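Local coordinates for hypothetical protein, IPT/TIG domain protein (Bacteroides ovatus, PDB 4HW6) that is of unknown function but is probably an auxiliary nutrient-binding protein that binds carbohydrate, built from an IPT/TIG domain and a six-bladed beta-propeller, at residues I181-D186 against V198-S203; C225-A230 against I242-Y247. All blocks are in the same frame, centred on the assembly; numbering follows the deposited sequence.

Interaction 1. Residues I181-D186 against V198-S203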
ATOM      1  N   ILE A 181       9.385  24.645   3.338  1.00 18.54           N
ATOM      2  CA  ILE A 181       8.126  24.703   4.042  1.00 19.09           C
ATOM      3  C   ILE A 181       8.376  24.133   5.434  1.00 20.77           C
ATOM      4  O   ILE A 181       8.882  23.020   5.565  1.00 19.43           O
ATOM      5  CB  ILE A 181       7.082  23.841   3.301  1.00 17.40           C
ATOM      6  CG1 ILE A 181       6.766  24.437   1.927  1.00 18.02           C
ATOM      7  CG2 ILE A 181       5.811  23.659   4.133  1.00 18.27           C
ATOM      8  CD1 ILE A 181       5.928  23.540   1.022  1.00 18.23           C
ATOM      9  N   GLY A 182       8.017  24.887   6.473  1.00 21.19           N
ATOM     10  CA  GLY A 182       8.320  24.499   7.850  1.00 20.07           C
ATOM     11  C   GLY A 182       7.558  23.323   8.401  1.00 18.68           C
ATOM     12  O   GLY A 182       8.081  22.594   9.236  1.00 18.19           O
ATOM     13  N   GLN A 183       6.321  23.125   7.961  1.00 17.58           N
ATOM     14  CA  GLN A 183       5.490  22.053   8.528  1.00 17.04           C
ATOM     15  C   GLN A 183       4.596  21.443   7.471  1.00 18.65           C
ATOM     16  O   GLN A 183       3.464  21.876   7.269  1.00 18.77           O
ATOM     17  CB  GLN A 183       4.700  22.543   9.736  1.00 17.69           C
ATOM     18  CG  GLN A 183       4.124  21.405  10.581  1.00 21.54           C
ATOM     19  CD  GLN A 183       3.771  21.866  11.990  1.00 30.29           C
ATOM     20  OE1 GLN A 183       2.980  22.799  12.185  1.00 34.83           O
ATOM     21  NE2 GLN A 183       4.361  21.229  12.971  1.00 34.75           N
ATOM     22  N   CYS A 184       5.134  20.445   6.781  1.00 15.95           N
ATOM     23  CA  CYS A 184       4.434  19.855   5.634  1.00 15.34           C
ATOM     24  C   CYS A 184       3.412  18.852   6.134  1.00 15.27           C
ATOM     25  O   CYS A 184       3.784  17.766   6.613  1.00 13.16           O
ATOM     26  CB  CYS A 184       5.405  19.155   4.682  1.00 18.00           C
ATOM     27  SG  CYS A 184       6.584  20.239   3.866  1.00 20.02           S
ATOM     28  N   ALA A 185       2.130  19.213   6.033  1.00 14.84           N
ATOM     29  CA  ALA A 185       1.052  18.420   6.648  1.00 14.79           C
ATOM     30  C   ALA A 185       0.404  17.383   5.740  1.00 14.60           C
ATOM     31  O   ALA A 185      -0.197  16.431   6.227  1.00 15.78           O
ATOM     32  CB  ALA A 185      -0.023  19.359   7.197  1.00 15.52           C
ATOM     33  N   ASP A 186       0.451  17.595   4.428  1.00 14.40           N
ATOM     34  CA  ASP A 186      -0.156  16.673   3.475  1.00 14.60           C
ATOM     35  C   ASP A 186       0.426  16.928   2.076  1.00 13.73           C
ATOM     36  O   ASP A 186       1.011  17.980   1.811  1.00 14.27           O
ATOM     37  CB  ASP A 186      -1.693  16.812   3.483  1.00 16.15           C
ATOM     38  CG  ASP A 186      -2.427  15.578   2.872  1.00 19.22           C
ATOM     39  OD1 ASP A 186      -1.771  14.517   2.624  1.00 17.51           O
ATOM     40  OD2 ASP A 186      -3.682  15.650   2.693  1.00 20.44           O
ATOM     41  N   VAL A 198       0.658  21.009   1.671  1.00 13.96           N
ATOM     42  CA  VAL A 198       0.056  21.871   2.673  1.00 13.98           C
ATOM     43  C   VAL A 198       1.101  22.265   3.695  1.00 14.12           C
ATOM     44  O   VAL A 198       1.833  21.410   4.182  1.00 15.07           O
ATOM     45  CB  VAL A 198      -1.137  21.167   3.362  1.00 14.48           C
ATOM     46  CG1 VAL A 198      -1.637  21.999   4.564  1.00 13.53           C
ATOM     47  CG2 VAL A 198      -2.246  20.981   2.343  1.00 16.34           C
ATOM     48  N   ASP A 199       1.183  23.555   4.024  1.00 14.65           N
ATOM     49  CA  ASP A 199       2.012  24.052   5.127  1.00 14.99           C
ATOM     50  C   ASP A 199       1.063  24.402   6.273  1.00 16.87           C
ATOM     51  O   ASP A 199       0.217  25.273   6.106  1.00 18.39           O
ATOM     52  CB  ASP A 199       2.753  25.305   4.703  1.00 15.59           C
ATOM     53  CG  ASP A 199       3.751  25.825   5.754  1.00 18.03           C
ATOM     54  OD1 ASP A 199       4.069  25.118   6.758  1.00 18.69           O
ATOM     55  OD2 ASP A 199       4.286  26.948   5.524  1.00 19.95           O
ATOM     56  N   ASP A 200       1.207  23.725   7.407  1.00 15.34           N
ATOM     57  CA  ASP A 200       0.413  24.015   8.610  1.00 16.60           C
ATOM     58  C   ASP A 200       1.138  25.096   9.405  1.00 17.78           C
ATOM     59  O   ASP A 200       2.145  24.812  10.077  1.00 17.66           O
ATOM     60  CB  ASP A 200       0.235  22.739   9.439  1.00 16.83           C
ATOM     61  CG  ASP A 200      -0.497  22.980  10.767  1.00 17.30           C
ATOM     62  OD1 ASP A 200      -0.991  24.104  11.035  1.00 17.84           O
ATOM     63  OD2 ASP A 200      -0.543  22.023  11.557  1.00 20.69           O
ATOM     64  N   GLN A 201       0.671  26.339   9.275  1.00 16.90           N
ATOM     65  CA  GLN A 201       1.350  27.486   9.880  1.00 15.94           C
ATOM     66  C   GLN A 201       0.331  28.476  10.448  1.00 18.02           C
ATOM     67  O   GLN A 201      -0.839  28.457  10.093  1.00 17.05           O
ATOM     68  CB  GLN A 201       2.323  28.153   8.896  1.00 17.52           C
ATOM     69  CG  GLN A 201       1.690  28.661   7.599  1.00 17.18           C
ATOM     70  CD  GLN A 201       0.926  29.957   7.801  1.00 17.10           C
ATOM     71  OE1 GLN A 201       1.373  30.857   8.534  1.00 19.12           O
ATOM     72  NE2 GLN A 201      -0.227  30.075   7.140  1.00 16.70           N
ATOM     73  N   SER A 202       0.799  29.350  11.321  1.00 17.46           N
ATOM     74  CA  SER A 202      -0.101  30.061  12.241  1.00 18.78           C
ATOM     75  C   SER A 202      -0.583  31.447  11.827  1.00 19.42           C
ATOM     76  O   SER A 202      -1.191  32.156  12.658  1.00 20.51           O
ATOM     77  CB  SER A 202       0.552  30.114  13.622  1.00 19.67           C
ATOM     78  OG  SER A 202       1.699  30.940  13.644  1.00 20.59           O
ATOM     79  N   SER A 203      -0.364  31.842  10.569  1.00 18.07           N
ATOM     80  CA  SER A 203      -0.784  33.159  10.080  1.00 19.32           C
ATOM     81  C   SER A 203      -1.871  33.071   9.003  1.00 20.34           C
ATOM     82  O   SER A 203      -1.718  32.354   8.012  1.00 21.53           O
ATOM     83  CB  SER A 203       0.402  33.935   9.507  1.00 20.78           C
ATOM     84  OG  SER A 203      -0.060  35.128   8.892  1.00 20.07           O
TER
HETATM   85  O   HOH W   1       6.917  27.418   6.080  1.00 18.41           O
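This contact is the open end of a beta hairpin in one blade of the six-bladed beta-propeller. Strand 184-189 runs antiparallel to strand 195-199. The backbone pairing carries on to Q183 and D200. V198, Q183 and D200 bury the most surface. V198 O accepts the A185 N-H at 2.9 Å, the donor lying above the carbonyl plane. V198 N donates to D186 O of the same strand. V198 CG1 is anti to the backbone N (chi1 172°) and rests 4.1 Å from A185 CB. The same side chain also packs on A230 and C233.

D200 N bonds to Q183 O at 2.9 Å, in the carbonyl plane and nearly straight at 166°. The two side chains then run alongside each other and point the same way. Q183 is extended, and its CB sits 3.4 Å from D200 O. The D200 carboxylate has its main partner in K231, through a salt bridge from OD2.

C184 and D199 form a non-hydrogen-bonded pair. D199 CG is anti to its backbone N (chi1 -175°), which sends the carboxylate back toward residues 181-183. Q183 N reaches D199 OD1 at 3.2 Å in a bent bond from above the carboxylate plane. The I181 side chain passes alongside, heading the other way, with CG2 3.4 Å from D199 CG. An alanine in place of D199 would lose the carboxylate and would probably loosen the backbone at G182 and Q183. One water bridges the remaining oxygen: it accepts from G182 N at 2.8 Å and donates to D199 OD2 at 2.7 Å.

Interaction 2. Residues C225-A230 against I242-Y247; sequences CNARGA and IYYTRY
Y244 has chi1 of 65°, so CG is wedged between the two backbone branches. R246 has CG anti to the carbonyl carbon (chi1 -67°), and the chain bends at chi3. Both torsions bring side chains against segment 225-230. The contact lies between two neighbouring sheets of the beta-propeller. Strand 221-226 is an edge strand of one blade. Strand 242-244 belongs to the next.

A227 is at the centre of the apolar part. Its CB lies 3.9 Å from Y244 CE2, approaching the ring obliquely. The same methyl lies 4.0 Å from R246 CD. R246 CG sits at the edge of the Y244 ring, in its plane. The A227 methyl thus touches both the ring and the arginine chain. C225 adds a sulfur-aromatic contact: its SG is 5.3 Å from the centroid of the Y244 ring, also at an oblique angle. I209 of strand 207-212 touches both C225 and Y244.

The first carbons of the R246 chain lie along R228 O, with CB 3.2 Å from it. Its charged end goes to E264, which forms a salt bridge with NH2.

Beyond this the two backbones draw together. A230 and R246 form a single bridge, with their CA atoms 4.3 Å apart. G229 has a positive phi of 59°, a conformation that favours glycine. The CB of Y247 lies so near that a CB on G229 would clash with it. Two CA-H...O contacts help to join the chains, one from A230 CA to T245 O at 3.2 Å and one from R246 CA to G229 O. G229 O also takes the one hydrogen bond between the segments, from Y247 N at 2.8 Å, with the donor above the carbonyl plane.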
ATOM      1  N   CYS A 225      -2.700  29.603  -2.096  1.00 18.06           N
ATOM      2  CA  CYS A 225      -3.595  30.394  -1.268  1.00 18.61           C
ATOM      3  C   CYS A 225      -3.161  30.420   0.179  1.00 18.70           C
ATOM      4  O   CYS A 225      -2.460  29.526   0.670  1.00 16.93           O
ATOM      5  CB  CYS A 225      -5.047  29.907  -1.379  1.00 20.82           C
ATOM      6  SG  CYS A 225      -5.284  28.245  -0.748  1.00 22.61           S
ATOM      7  N   ASN A 226      -3.584  31.481   0.857  1.00 18.40           N
ATOM      8  CA  ASN A 226      -3.364  31.621   2.286  1.00 17.50           C
ATOM      9  C   ASN A 226      -4.326  30.754   3.067  1.00 18.17           C
ATOM     10  O   ASN A 226      -5.503  30.606   2.704  1.00 20.04           O
ATOM     11  CB  ASN A 226      -3.582  33.067   2.732  1.00 18.36           C
ATOM     12  CG  ASN A 226      -2.611  34.033   2.111  1.00 20.69           C
ATOM     13  OD1 ASN A 226      -1.521  33.655   1.659  1.00 20.28           O
ATOM     14  ND2 ASN A 226      -2.998  35.308   2.091  1.00 21.15           N
ATOM     15  N   ALA A 227      -3.834  30.167   4.150  1.00 16.32           N
ATOM     16  CA  ALA A 227      -4.690  29.375   5.016  1.00 16.04           C
ATOM     17  C   ALA A 227      -3.866  29.127   6.262  1.00 18.59           C
ATOM     18  O   ALA A 227      -2.742  28.657   6.182  1.00 17.68           O
ATOM     19  CB  ALA A 227      -5.062  28.052   4.369  1.00 15.31           C
ATOM     20  N   ARG A 228      -4.446  29.477   7.396  1.00 16.87           N
ATOM     21  CA  ARG A 228      -3.857  29.226   8.679  1.00 16.39           C
ATOM     22  C   ARG A 228      -4.287  27.881   9.231  1.00 14.40           C
ATOM     23  O   ARG A 228      -5.469  27.508   9.190  1.00 14.20           O
ATOM     24  CB  ARG A 228      -4.297  30.347   9.609  1.00 16.67           C
ATOM     25  CG  ARG A 228      -3.916  30.142  11.052  1.00 17.59           C
ATOM     26  CD  ARG A 228      -4.283  31.372  11.836  1.00 20.87           C
ATOM     27  NE  ARG A 228      -3.985  31.168  13.240  1.00 21.34           N
ATOM     28  CZ  ARG A 228      -4.011  32.143  14.142  1.00 26.86           C
ATOM     29  NH1 ARG A 228      -4.347  33.382  13.789  1.00 30.95           N
ATOM     30  NH2 ARG A 228      -3.731  31.876  15.415  1.00 27.65           N
ATOM     31  N   GLY A 229      -3.337  27.151   9.813  1.00 13.86           N
ATOM     32  CA  GLY A 229      -3.628  25.849  10.414  1.00 12.97           C
ATOM     33  C   GLY A 229      -4.210  24.802   9.487  1.00 13.41           C
ATOM     34  O   GLY A 229      -5.042  23.977   9.920  1.00 12.40           O
ATOM     35  N   ALA A 230      -3.784  24.819   8.230  1.00 13.67           N
ATOM     36  CA  ALA A 230      -4.268  23.846   7.253  1.00 16.54           C
ATOM     37  C   ALA A 230      -3.700  22.464   7.504  1.00 15.19           C
ATOM     38  O   ALA A 230      -2.497  22.319   7.830  1.00 16.34           O
ATOM     39  CB  ALA A 230      -3.992  24.319   5.815  1.00 15.53           C
ATOM     40  N   ILE A 242      -9.093  21.495  -4.738  1.00 14.21           N
ATOM     41  CA  ILE A 242      -8.371  21.081  -3.552  1.00 13.86           C
ATOM     42  C   ILE A 242      -9.199  21.367  -2.318  1.00 13.76           C
ATOM     43  O   ILE A 242      -9.473  22.515  -1.989  1.00 15.06           O
ATOM     44  CB  ILE A 242      -6.993  21.777  -3.425  1.00 14.90           C
ATOM     45  CG1 ILE A 242      -6.135  21.495  -4.656  1.00 15.32           C
ATOM     46  CG2 ILE A 242      -6.271  21.311  -2.169  1.00 13.82           C
ATOM     47  CD1 ILE A 242      -4.943  22.447  -4.779  1.00 16.51           C
ATOM     48  N   TYR A 243      -9.648  20.311  -1.664  1.00 13.05           N
ATOM     49  CA  TYR A 243     -10.465  20.424  -0.463  1.00 12.54           C
ATOM     50  C   TYR A 243      -9.594  20.342   0.770  1.00 13.57           C
ATOM     51  O   TYR A 243      -8.731  19.469   0.875  1.00 15.50           O
ATOM     52  CB  TYR A 243     -11.575  19.352  -0.435  1.00 12.02           C
ATOM     53  CG  TYR A 243     -12.637  19.533  -1.528  1.00 12.36           C
ATOM     54  CD1 TYR A 243     -12.374  19.194  -2.867  1.00 13.32           C
ATOM     55  CD2 TYR A 243     -13.912  20.021  -1.220  1.00 12.97           C
ATOM     56  CE1 TYR A 243     -13.340  19.345  -3.859  1.00 14.19           C
ATOM     57  CE2 TYR A 243     -14.888  20.190  -2.216  1.00 13.52           C
ATOM     58  CZ  TYR A 243     -14.593  19.830  -3.532  1.00 14.12           C
ATOM     59  OH  TYR A 243     -15.544  19.996  -4.522  1.00 14.52           O
ATOM     60  N   TYR A 244      -9.814  21.263   1.716  1.00 13.23           N
ATOM     61  CA  TYR A 244      -8.985  21.330   2.904  1.00 12.97           C
ATOM     62  C   TYR A 244      -9.741  21.751   4.152  1.00 13.39           C
ATOM     63  O   TYR A 244     -10.885  22.197   4.075  1.00 13.42           O
ATOM     64  CB  TYR A 244      -7.780  22.238   2.676  1.00 14.04           C
ATOM     65  CG  TYR A 244      -8.071  23.713   2.432  1.00 12.58           C
ATOM     66  CD1 TYR A 244      -8.466  24.185   1.175  1.00 14.02           C
ATOM     67  CD2 TYR A 244      -7.923  24.647   3.451  1.00 12.64           C
ATOM     68  CE1 TYR A 244      -8.687  25.537   0.955  1.00 15.39           C
ATOM     69  CE2 TYR A 244      -8.154  25.999   3.237  1.00 14.75           C
ATOM     70  CZ  TYR A 244      -8.513  26.446   1.988  1.00 15.94           C
ATOM     71  OH  TYR A 244      -8.759  27.793   1.771  1.00 17.03           O
ATOM     72  N   THR A 245      -9.088  21.558   5.306  1.00 14.02           N
ATOM     73  CA  THR A 245      -9.563  22.075   6.568  1.00 12.76           C
ATOM     74  C   THR A 245      -8.497  22.973   7.193  1.00 13.04           C
ATOM     75  O   THR A 245      -7.307  22.865   6.863  1.00 14.87           O
ATOM     76  CB  THR A 245      -9.924  20.957   7.594  1.00 14.17           C
ATOM     77  OG1 THR A 245      -8.737  20.265   8.011  1.00 14.63           O
ATOM     78  CG2 THR A 245     -10.913  19.953   7.022  1.00 13.25           C
ATOM     79  N   ARG A 246      -8.965  23.883   8.044  1.00 12.90           N
ATOM     80  CA  ARG A 246      -8.133  24.764   8.865  1.00 13.70           C
ATOM     81  C   ARG A 246      -8.511  24.643  10.336  1.00 13.77           C
ATOM     82  O   ARG A 246      -9.684  24.614  10.694  1.00 13.04           O
ATOM     83  CB  ARG A 246      -8.362  26.221   8.477  1.00 14.54           C
ATOM     84  CG  ARG A 246      -7.882  26.598   7.086  1.00 13.80           C
ATOM     85  CD  ARG A 246      -8.223  28.041   6.799  1.00 14.94           C
ATOM     86  NE  ARG A 246      -9.675  28.215   6.765  1.00 15.98           N
ATOM     87  CZ  ARG A 246     -10.340  29.361   6.827  1.00 18.62           C
ATOM     88  NH1 ARG A 246      -9.719  30.530   6.961  1.00 19.20           N
ATOM     89  NH2 ARG A 246     -11.668  29.338   6.770  1.00 18.22           N
ATOM     90  N   TYR A 247      -7.501  24.621  11.196  1.00 14.31           N
ATOM     91  CA  TYR A 247      -7.684  24.405  12.618  1.00 13.64           C
ATOM     92  C   TYR A 247      -8.796  25.214  13.257  1.00 12.61           C
ATOM     93  O   TYR A 247      -9.575  24.673  14.036  1.00 12.81           O
ATOM     94  CB  TYR A 247      -6.352  24.644  13.337  1.00 14.12           C
ATOM     95  CG  TYR A 247      -6.367  24.328  14.816  1.00 13.96           C
ATOM     96  CD1 TYR A 247      -6.750  25.279  15.741  1.00 15.28           C
ATOM     97  CD2 TYR A 247      -5.948  23.080  15.292  1.00 15.95           C
ATOM     98  CE1 TYR A 247      -6.754  24.998  17.088  1.00 15.93           C
ATOM     99  CE2 TYR A 247      -5.968  22.788  16.634  1.00 15.60           C
ATOM    100  CZ  TYR A 247      -6.367  23.737  17.530  1.00 15.65           C
ATOM    101  OH  TYR A 247      -6.386  23.462  18.899  1.00 17.38           O
TER

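The two interactions follow one another along the chain, and their centres are about 9 Å apart. Interaction 1 joins the first two strands of a four-stranded blade. Interaction 2 joins the end of the fourth strand, and the loop after it, to the next blade. They meet where the chain leaves the blade. Q201 O lies 2.8 Å from G229 N, a probable hydrogen bond. A227 O receives a weak bond from Q201 NE2. D200 CB lies 3.2 Å from A230 O. Segment 198-203 therefore runs beside segment 225-230, so the hairpin end and the blade junction are in direct contact.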